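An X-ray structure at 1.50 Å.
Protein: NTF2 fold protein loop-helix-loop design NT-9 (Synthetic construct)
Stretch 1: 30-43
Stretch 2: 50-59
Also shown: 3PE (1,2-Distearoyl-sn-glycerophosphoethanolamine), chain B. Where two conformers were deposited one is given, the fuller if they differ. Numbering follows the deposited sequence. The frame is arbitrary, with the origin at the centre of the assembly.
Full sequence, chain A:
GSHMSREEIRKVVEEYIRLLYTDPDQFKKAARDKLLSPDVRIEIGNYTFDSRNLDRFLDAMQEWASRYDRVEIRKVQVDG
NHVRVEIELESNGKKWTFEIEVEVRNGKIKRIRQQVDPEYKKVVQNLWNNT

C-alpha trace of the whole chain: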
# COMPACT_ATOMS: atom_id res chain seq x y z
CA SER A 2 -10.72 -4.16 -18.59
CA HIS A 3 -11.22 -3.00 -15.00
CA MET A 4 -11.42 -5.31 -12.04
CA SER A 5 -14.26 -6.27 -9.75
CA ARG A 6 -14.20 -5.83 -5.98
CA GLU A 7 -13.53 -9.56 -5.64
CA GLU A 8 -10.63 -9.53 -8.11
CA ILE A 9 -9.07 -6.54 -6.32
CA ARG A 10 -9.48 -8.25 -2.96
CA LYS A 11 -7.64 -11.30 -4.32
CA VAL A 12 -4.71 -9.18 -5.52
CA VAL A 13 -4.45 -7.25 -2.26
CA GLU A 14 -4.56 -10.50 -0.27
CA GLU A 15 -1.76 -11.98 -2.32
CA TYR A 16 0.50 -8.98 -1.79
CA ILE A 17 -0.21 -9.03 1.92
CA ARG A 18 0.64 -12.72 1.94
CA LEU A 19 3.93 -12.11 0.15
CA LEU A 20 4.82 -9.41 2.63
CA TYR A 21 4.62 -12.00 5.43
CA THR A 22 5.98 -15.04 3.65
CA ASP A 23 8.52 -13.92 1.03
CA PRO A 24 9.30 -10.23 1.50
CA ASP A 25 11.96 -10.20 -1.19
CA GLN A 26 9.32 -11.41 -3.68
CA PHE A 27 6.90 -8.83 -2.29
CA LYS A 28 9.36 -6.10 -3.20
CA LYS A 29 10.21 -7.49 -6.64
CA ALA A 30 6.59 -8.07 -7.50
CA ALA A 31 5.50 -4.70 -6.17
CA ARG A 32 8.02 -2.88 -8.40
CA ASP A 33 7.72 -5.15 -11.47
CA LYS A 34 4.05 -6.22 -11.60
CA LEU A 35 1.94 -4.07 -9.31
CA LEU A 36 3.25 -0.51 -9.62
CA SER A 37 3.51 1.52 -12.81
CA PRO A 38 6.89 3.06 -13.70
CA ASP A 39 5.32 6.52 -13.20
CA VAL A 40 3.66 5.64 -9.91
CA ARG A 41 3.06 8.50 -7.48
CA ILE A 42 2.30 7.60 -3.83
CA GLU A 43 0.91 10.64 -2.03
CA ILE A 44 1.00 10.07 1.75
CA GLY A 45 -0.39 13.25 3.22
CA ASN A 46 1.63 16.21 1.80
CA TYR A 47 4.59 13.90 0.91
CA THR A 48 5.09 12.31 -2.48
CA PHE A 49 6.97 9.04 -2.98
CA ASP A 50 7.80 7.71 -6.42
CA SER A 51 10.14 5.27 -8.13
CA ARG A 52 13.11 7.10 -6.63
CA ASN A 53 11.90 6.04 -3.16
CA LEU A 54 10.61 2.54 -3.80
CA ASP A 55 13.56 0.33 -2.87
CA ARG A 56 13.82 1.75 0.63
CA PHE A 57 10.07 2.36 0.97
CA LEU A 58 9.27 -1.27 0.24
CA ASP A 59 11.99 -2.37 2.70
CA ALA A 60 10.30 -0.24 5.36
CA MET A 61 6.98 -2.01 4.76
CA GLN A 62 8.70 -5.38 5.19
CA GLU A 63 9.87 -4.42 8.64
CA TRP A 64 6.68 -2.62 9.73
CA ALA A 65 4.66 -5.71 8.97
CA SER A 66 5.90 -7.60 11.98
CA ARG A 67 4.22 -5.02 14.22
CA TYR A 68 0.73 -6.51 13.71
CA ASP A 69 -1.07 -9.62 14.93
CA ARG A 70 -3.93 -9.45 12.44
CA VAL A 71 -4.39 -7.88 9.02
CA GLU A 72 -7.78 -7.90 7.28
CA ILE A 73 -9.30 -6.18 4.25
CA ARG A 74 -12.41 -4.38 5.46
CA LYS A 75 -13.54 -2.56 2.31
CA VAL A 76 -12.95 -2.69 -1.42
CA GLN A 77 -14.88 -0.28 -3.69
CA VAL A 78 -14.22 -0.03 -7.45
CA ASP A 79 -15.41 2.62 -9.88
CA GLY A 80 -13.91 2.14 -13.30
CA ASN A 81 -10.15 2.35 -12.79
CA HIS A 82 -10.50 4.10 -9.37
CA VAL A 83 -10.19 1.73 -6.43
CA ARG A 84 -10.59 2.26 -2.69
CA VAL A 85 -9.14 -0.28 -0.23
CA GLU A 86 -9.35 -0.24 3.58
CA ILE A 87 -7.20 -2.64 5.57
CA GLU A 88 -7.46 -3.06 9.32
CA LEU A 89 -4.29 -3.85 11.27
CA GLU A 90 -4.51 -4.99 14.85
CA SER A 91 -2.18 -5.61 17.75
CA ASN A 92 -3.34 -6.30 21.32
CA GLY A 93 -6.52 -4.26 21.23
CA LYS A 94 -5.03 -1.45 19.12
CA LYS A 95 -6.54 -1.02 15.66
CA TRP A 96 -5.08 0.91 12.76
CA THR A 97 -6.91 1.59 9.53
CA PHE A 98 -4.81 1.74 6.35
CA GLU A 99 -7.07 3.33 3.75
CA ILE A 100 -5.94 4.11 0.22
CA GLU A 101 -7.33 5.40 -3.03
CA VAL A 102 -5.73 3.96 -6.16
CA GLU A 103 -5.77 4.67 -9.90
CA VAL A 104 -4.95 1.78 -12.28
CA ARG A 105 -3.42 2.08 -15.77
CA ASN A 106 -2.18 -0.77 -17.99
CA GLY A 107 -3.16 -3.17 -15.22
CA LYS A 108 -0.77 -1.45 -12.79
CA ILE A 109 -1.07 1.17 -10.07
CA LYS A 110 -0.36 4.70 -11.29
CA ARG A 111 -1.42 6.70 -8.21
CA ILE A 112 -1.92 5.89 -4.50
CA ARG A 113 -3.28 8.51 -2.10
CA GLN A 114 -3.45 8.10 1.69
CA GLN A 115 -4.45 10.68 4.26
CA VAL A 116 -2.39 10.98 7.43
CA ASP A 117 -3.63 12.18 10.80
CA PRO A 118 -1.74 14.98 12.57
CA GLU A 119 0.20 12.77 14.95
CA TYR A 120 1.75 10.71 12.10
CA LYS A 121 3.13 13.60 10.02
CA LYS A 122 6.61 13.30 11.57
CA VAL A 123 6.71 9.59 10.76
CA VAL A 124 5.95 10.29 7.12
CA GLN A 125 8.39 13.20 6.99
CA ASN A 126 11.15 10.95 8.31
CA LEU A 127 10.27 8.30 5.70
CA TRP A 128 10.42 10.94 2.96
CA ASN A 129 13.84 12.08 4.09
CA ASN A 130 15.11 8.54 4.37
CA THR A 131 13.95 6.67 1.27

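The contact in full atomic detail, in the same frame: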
# COMPACT_ATOMS: atom_id res chain seq x y z
N ALA A 30 7.88 -8.11 -6.85
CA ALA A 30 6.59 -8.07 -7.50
C ALA A 30 5.97 -6.69 -7.42
O ALA A 30 5.30 -6.25 -8.37
CB ALA A 30 5.66 -9.10 -6.87
N ALA A 31 6.09 -6.02 -6.29
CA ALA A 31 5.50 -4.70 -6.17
C ALA A 31 6.04 -3.77 -7.25
O ALA A 31 5.27 -3.08 -7.93
CB ALA A 31 5.76 -4.13 -4.78
N ARG A 32 7.36 -3.79 -7.46
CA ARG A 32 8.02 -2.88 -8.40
C ARG A 32 7.96 -3.35 -9.86
O ARG A 32 8.18 -2.54 -10.77
CB ARG A 32 9.49 -2.73 -7.99
CG ARG A 32 10.33 -1.78 -8.84
CD ARG A 32 9.97 -0.36 -8.53
NE ARG A 32 10.72 0.59 -9.33
CZ ARG A 32 11.97 0.98 -9.07
NH1 ARG A 32 12.62 0.47 -8.03
NH2 ARG A 32 12.56 1.86 -9.86
N ASP A 33 7.64 -4.63 -10.10
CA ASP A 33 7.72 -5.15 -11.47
C ASP A 33 6.32 -5.44 -12.02
O ASP A 33 6.12 -5.40 -13.24
CB ASP A 33 8.51 -6.46 -11.59
CG ASP A 33 10.01 -6.31 -11.37
OD1 ASP A 33 10.50 -5.17 -11.24
OD2 ASP A 33 10.70 -7.35 -11.30
N LYS A 34 5.38 -5.81 -11.17
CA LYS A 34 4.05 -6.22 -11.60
C LYS A 34 2.98 -5.26 -11.13
O LYS A 34 2.07 -4.93 -11.88
CB LYS A 34 3.73 -7.63 -11.08
CG LYS A 34 4.72 -8.69 -11.59
CD LYS A 34 4.19 -10.12 -11.48
CE LYS A 34 4.07 -10.60 -10.05
NZ LYS A 34 3.67 -12.04 -9.97
N LEU A 35 3.06 -4.81 -9.88
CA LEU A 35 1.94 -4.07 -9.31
C LEU A 35 1.99 -2.58 -9.64
O LEU A 35 0.96 -2.01 -10.00
CB LEU A 35 1.93 -4.22 -7.79
CG LEU A 35 0.73 -3.61 -7.05
CD1 LEU A 35 -0.53 -4.26 -7.47
CD2 LEU A 35 1.01 -3.73 -5.58
N LEU A 36 3.15 -1.96 -9.50
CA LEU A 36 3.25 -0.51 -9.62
C LEU A 36 3.76 -0.07 -10.99
O LEU A 36 4.71 -0.63 -11.55
CB LEU A 36 4.16 0.06 -8.53
CG LEU A 36 3.77 -0.32 -7.11
CD1 LEU A 36 4.89 0.08 -6.16
CD2 LEU A 36 2.52 0.30 -6.67
N SER A 37 3.09 0.94 -11.55
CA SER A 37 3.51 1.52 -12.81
C SER A 37 4.84 2.25 -12.67
O SER A 37 5.12 2.83 -11.61
CB SER A 37 2.43 2.48 -13.31
OG SER A 37 2.79 3.13 -14.52
N PRO A 38 5.66 2.26 -13.73
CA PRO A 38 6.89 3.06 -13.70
C PRO A 38 6.69 4.49 -13.20
O PRO A 38 7.56 5.02 -12.49
CB PRO A 38 7.34 3.04 -15.17
CG PRO A 38 6.74 1.84 -15.74
CD PRO A 38 5.45 1.59 -15.03
N ASP A 39 5.58 5.13 -13.55
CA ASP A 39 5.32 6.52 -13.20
C ASP A 39 4.55 6.66 -11.90
O ASP A 39 3.90 7.69 -11.69
CB ASP A 39 4.55 7.23 -14.32
CG ASP A 39 3.14 6.64 -14.55
OD1 ASP A 39 2.87 5.50 -14.15
OD2 ASP A 39 2.27 7.32 -15.16
N VAL A 40 4.54 5.62 -11.06
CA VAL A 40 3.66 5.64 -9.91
C VAL A 40 3.98 6.84 -9.03
O VAL A 40 5.15 7.21 -8.81
CB VAL A 40 3.77 4.32 -9.11
CG1 VAL A 40 5.13 4.17 -8.48
CG2 VAL A 40 2.63 4.30 -8.07
N ARG A 41 2.94 7.46 -8.50
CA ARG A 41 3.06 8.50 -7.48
C ARG A 41 2.29 8.03 -6.26
O ARG A 41 1.12 7.68 -6.38
CB ARG A 41 2.48 9.84 -7.97
CG ARG A 41 3.30 10.58 -8.99
CD ARG A 41 2.65 11.91 -9.43
NE ARG A 41 2.35 12.84 -8.33
CZ ARG A 41 3.13 13.85 -7.92
NH1 ARG A 41 4.29 14.10 -8.52
NH2 ARG A 41 2.74 14.62 -6.91
N ILE A 42 2.92 8.06 -5.08
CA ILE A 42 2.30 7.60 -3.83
C ILE A 42 2.27 8.81 -2.92
O ILE A 42 3.32 9.28 -2.45
CB ILE A 42 3.09 6.44 -3.20
CG1 ILE A 42 3.17 5.30 -4.22
CG2 ILE A 42 2.53 6.09 -1.89
CD1 ILE A 42 4.09 4.18 -3.77
N GLU A 43 1.10 9.38 -2.74
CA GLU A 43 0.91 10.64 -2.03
C GLU A 43 0.41 10.32 -0.64
O GLU A 43 -0.77 10.03 -0.45
CB GLU A 43 -0.08 11.50 -2.82
CG GLU A 43 0.45 11.85 -4.23
CD GLU A 43 -0.58 12.45 -5.14
OE1 GLU A 43 -1.76 12.49 -4.75
OE2 GLU A 43 -0.20 12.89 -6.26
N ASP A 50 7.90 8.18 -5.04
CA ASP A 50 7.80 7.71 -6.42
C ASP A 50 8.90 6.68 -6.62
O ASP A 50 9.44 6.15 -5.65
CB ASP A 50 7.80 8.89 -7.38
CG ASP A 50 8.99 9.76 -7.20
OD1 ASP A 50 10.09 9.22 -7.04
OD2 ASP A 50 8.83 10.99 -7.18
N SER A 51 9.22 6.38 -7.88
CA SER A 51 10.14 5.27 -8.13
C SER A 51 11.49 5.51 -7.47
O SER A 51 12.18 4.56 -7.10
CB SER A 51 10.32 5.05 -9.63
OG SER A 51 10.96 6.15 -10.25
N ARG A 52 11.85 6.78 -7.28
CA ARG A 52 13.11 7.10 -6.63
C ARG A 52 13.16 6.60 -5.20
O ARG A 52 14.25 6.36 -4.67
CB ARG A 52 13.35 8.61 -6.67
CG ARG A 52 13.54 9.14 -8.06
CD ARG A 52 13.48 10.65 -8.11
NE ARG A 52 12.15 11.20 -7.88
CZ ARG A 52 11.88 12.49 -7.94
NH1 ARG A 52 12.86 13.34 -8.20
NH2 ARG A 52 10.63 12.92 -7.72
N ASN A 53 12.00 6.47 -4.54
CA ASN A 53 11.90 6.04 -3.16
C ASN A 53 11.64 4.56 -2.96
O ASN A 53 11.66 4.10 -1.82
CB ASN A 53 10.73 6.75 -2.44
CG ASN A 53 10.77 8.25 -2.57
OD1 ASN A 53 10.30 8.81 -3.54
ND2 ASN A 53 11.32 8.92 -1.58
N LEU A 54 11.30 3.82 -4.02
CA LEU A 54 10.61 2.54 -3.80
C LEU A 54 11.49 1.49 -3.14
O LEU A 54 10.98 0.68 -2.36
CB LEU A 54 10.08 2.00 -5.13
CG LEU A 54 8.68 2.48 -5.49
CD1 LEU A 54 8.34 1.88 -6.86
CD2 LEU A 54 7.67 2.10 -4.45
N ASP A 55 12.78 1.42 -3.44
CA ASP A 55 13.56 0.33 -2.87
C ASP A 55 13.53 0.42 -1.35
O ASP A 55 13.28 -0.57 -0.65
CB ASP A 55 15.00 0.35 -3.39
CG ASP A 55 15.12 -0.16 -4.82
OD1 ASP A 55 14.24 -0.94 -5.26
OD2 ASP A 55 16.11 0.21 -5.49
N ARG A 56 13.76 1.61 -0.81
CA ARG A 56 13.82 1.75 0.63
C ARG A 56 12.43 1.81 1.24
O ARG A 56 12.23 1.36 2.38
CB ARG A 56 14.63 2.99 1.00
CG ARG A 56 16.13 2.88 0.74
CD ARG A 56 16.82 4.14 1.24
NE ARG A 56 18.25 4.19 0.92
CZ ARG A 56 19.21 3.66 1.67
NH1 ARG A 56 18.92 3.00 2.78
NH2 ARG A 56 20.47 3.79 1.27
N PHE A 57 11.45 2.32 0.49
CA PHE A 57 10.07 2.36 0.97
C PHE A 57 9.52 0.96 1.13
O PHE A 57 8.90 0.63 2.14
CB PHE A 57 9.25 3.19 -0.03
CG PHE A 57 7.81 3.41 0.35
CD1 PHE A 57 6.84 2.47 0.05
CD2 PHE A 57 7.43 4.58 0.96
CE1 PHE A 57 5.51 2.70 0.37
CE2 PHE A 57 6.10 4.80 1.29
CZ PHE A 57 5.15 3.86 0.99
N LEU A 58 9.76 0.10 0.14
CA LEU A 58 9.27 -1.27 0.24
C LEU A 58 10.00 -2.04 1.34
O LEU A 58 9.36 -2.81 2.06
CB LEU A 58 9.39 -1.93 -1.13
CG LEU A 58 8.51 -1.29 -2.20
CD1 LEU A 58 8.94 -1.84 -3.56
CD2 LEU A 58 7.02 -1.59 -1.93
N ASP A 59 11.30 -1.77 1.56
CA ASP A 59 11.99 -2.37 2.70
C ASP A 59 11.35 -1.97 4.02
O ASP A 59 11.28 -2.77 4.97
CB ASP A 59 13.46 -1.95 2.73
CG ASP A 59 14.28 -2.56 1.62
OD1 ASP A 59 13.84 -3.55 1.00
OD2 ASP A 59 15.40 -2.05 1.39
P 3PE B . -4.77 5.06 12.14
N 3PE B . -6.14 8.31 9.56
O11 3PE B . -3.69 4.40 11.09
O12 3PE B . -5.87 4.07 12.43
O13 3PE B . -5.51 6.34 11.38
O14 3PE B . -4.12 5.60 13.41
C11 3PE B . -6.45 6.08 10.37
C12 3PE B . -7.16 7.38 10.00
C1 3PE B . -2.57 5.17 10.76
C2 3PE B . -1.55 4.35 9.95
C3 3PE B . -2.37 3.54 8.94
O31 3PE B . -1.57 3.03 7.92
O32 3PE B . -0.65 1.69 9.47
C31 3PE B . -0.64 2.07 8.35
C32 3PE B . 0.38 1.52 7.36
C33 3PE B . 1.04 0.23 7.81
C34 3PE B . 1.30 -0.59 6.55
C35 3PE B . 2.32 -1.70 6.76
C36 3PE B . 1.62 -3.05 6.60
C37 3PE B . 1.39 -3.42 5.13
C38 3PE B . 0.11 -2.81 4.54
C39 3PE B . -0.52 -3.72 3.48
C3A 3PE B . 0.32 -3.80 2.20
C3B 3PE B . -0.46 -4.39 1.03
C3C 3PE B . -0.90 -3.29 0.07
C3D 3PE B . -1.40 -3.86 -1.26
C3E 3PE B . -2.02 -2.73 -2.09
C3F 3PE B . -2.92 -3.29 -3.19
C3G 3PE B . -3.60 -2.16 -3.97
C3H 3PE B . -4.94 -2.56 -4.60
C3I 3PE B . -4.79 -3.37 -5.89
O21 3PE B . -0.68 5.24 9.30
O22 3PE B . 1.17 4.44 10.35
C21 3PE B . 0.70 5.26 9.62
C22 3PE B . 1.57 6.37 9.00
C23 3PE B . 2.58 5.85 7.97
C24 3PE B . 1.92 5.46 6.63
C25 3PE B . 2.92 4.79 5.67
C26 3PE B . 2.10 4.00 4.64
C27 3PE B . 2.96 3.13 3.72
C28 3PE B . 2.08 2.29 2.79
C29 3PE B . 1.59 3.01 1.52
C2A 3PE B . 0.98 2.02 0.50
C2B 3PE B . 1.93 1.65 -0.64
C2C 3PE B . 1.48 0.36 -1.34
C2D 3PE B . 2.71 -0.37 -1.87
C2E 3PE B . 2.35 -1.55 -2.76
C2F 3PE B . 2.09 -2.80 -1.92
O HOH W 1 15.09 1.64 -7.73
O HOH W 2 7.59 6.88 -10.18

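Leu54, near the start of the second helix, is the hub of the contact. Its CA-to-CB bond points toward the first stretch. Leu54 CD2 lies 3.8 Å from Leu36 CD1 and 4.2 Å from Ile42 CD1, and Leu54 CD1 lies 4.3 Å from Val40 CG1; Leu36 CD1 is almost equally near both Leu54 methyls. The branched, apolar leucine suits this place because it puts two methyls among Leu36, Val40 and Ile42. One helical turn further on, Leu58 CD2 packs 4.0 Å from Ala31 CB. The helix axes come no closer than 11.0 Å, and the N-to-C directions of the two helices make an angle of 118°. The small alanine methyl leaves its partner Leu58 to supply most of the side-chain bulk in this pair. Phe57 extends the same apolar surface inward: Phe57 CZ is 4.5 Å from Ile42 CG2 and 3.6 Å from 3PE C27 of the bound lipid, so the ring borders both protein and acyl chain.

Toward solvent, Arg32 covers Leu54 with its aliphatic portion, Arg32 CD approaching Leu54 CD1 to a tight 3.2 Å. Its charged end continues outward to a long salt bridge, Arg32 NH1 to Asp55 OD1 at 3.5 Å, with the carboxylate oxygen near the guanidinium plane. Water 1 reinforces this pairing, accepting from Arg32 NH1 (2.7 Å) and donating to Asp55 OD2 (2.8 Å). Arginine fits such a border, since it offers methylenes to leucine and charge to aspartate.

At the other polar margin no direct hydrogen bond joins the stretches; water 2 does the work. It donates to Pro38 O (3.0 Å) and Val40 O (2.8 Å) and accepts from Ser51 N (2.9 Å), linking the beta turn to the backbone at Ser51. Asp50 braces this segment: Asp50 OD1 accepts from Arg52 N at 3.0 Å, and Asp50 OD2 forms a salt bridge with Arg52 NH2 at 2.7 Å.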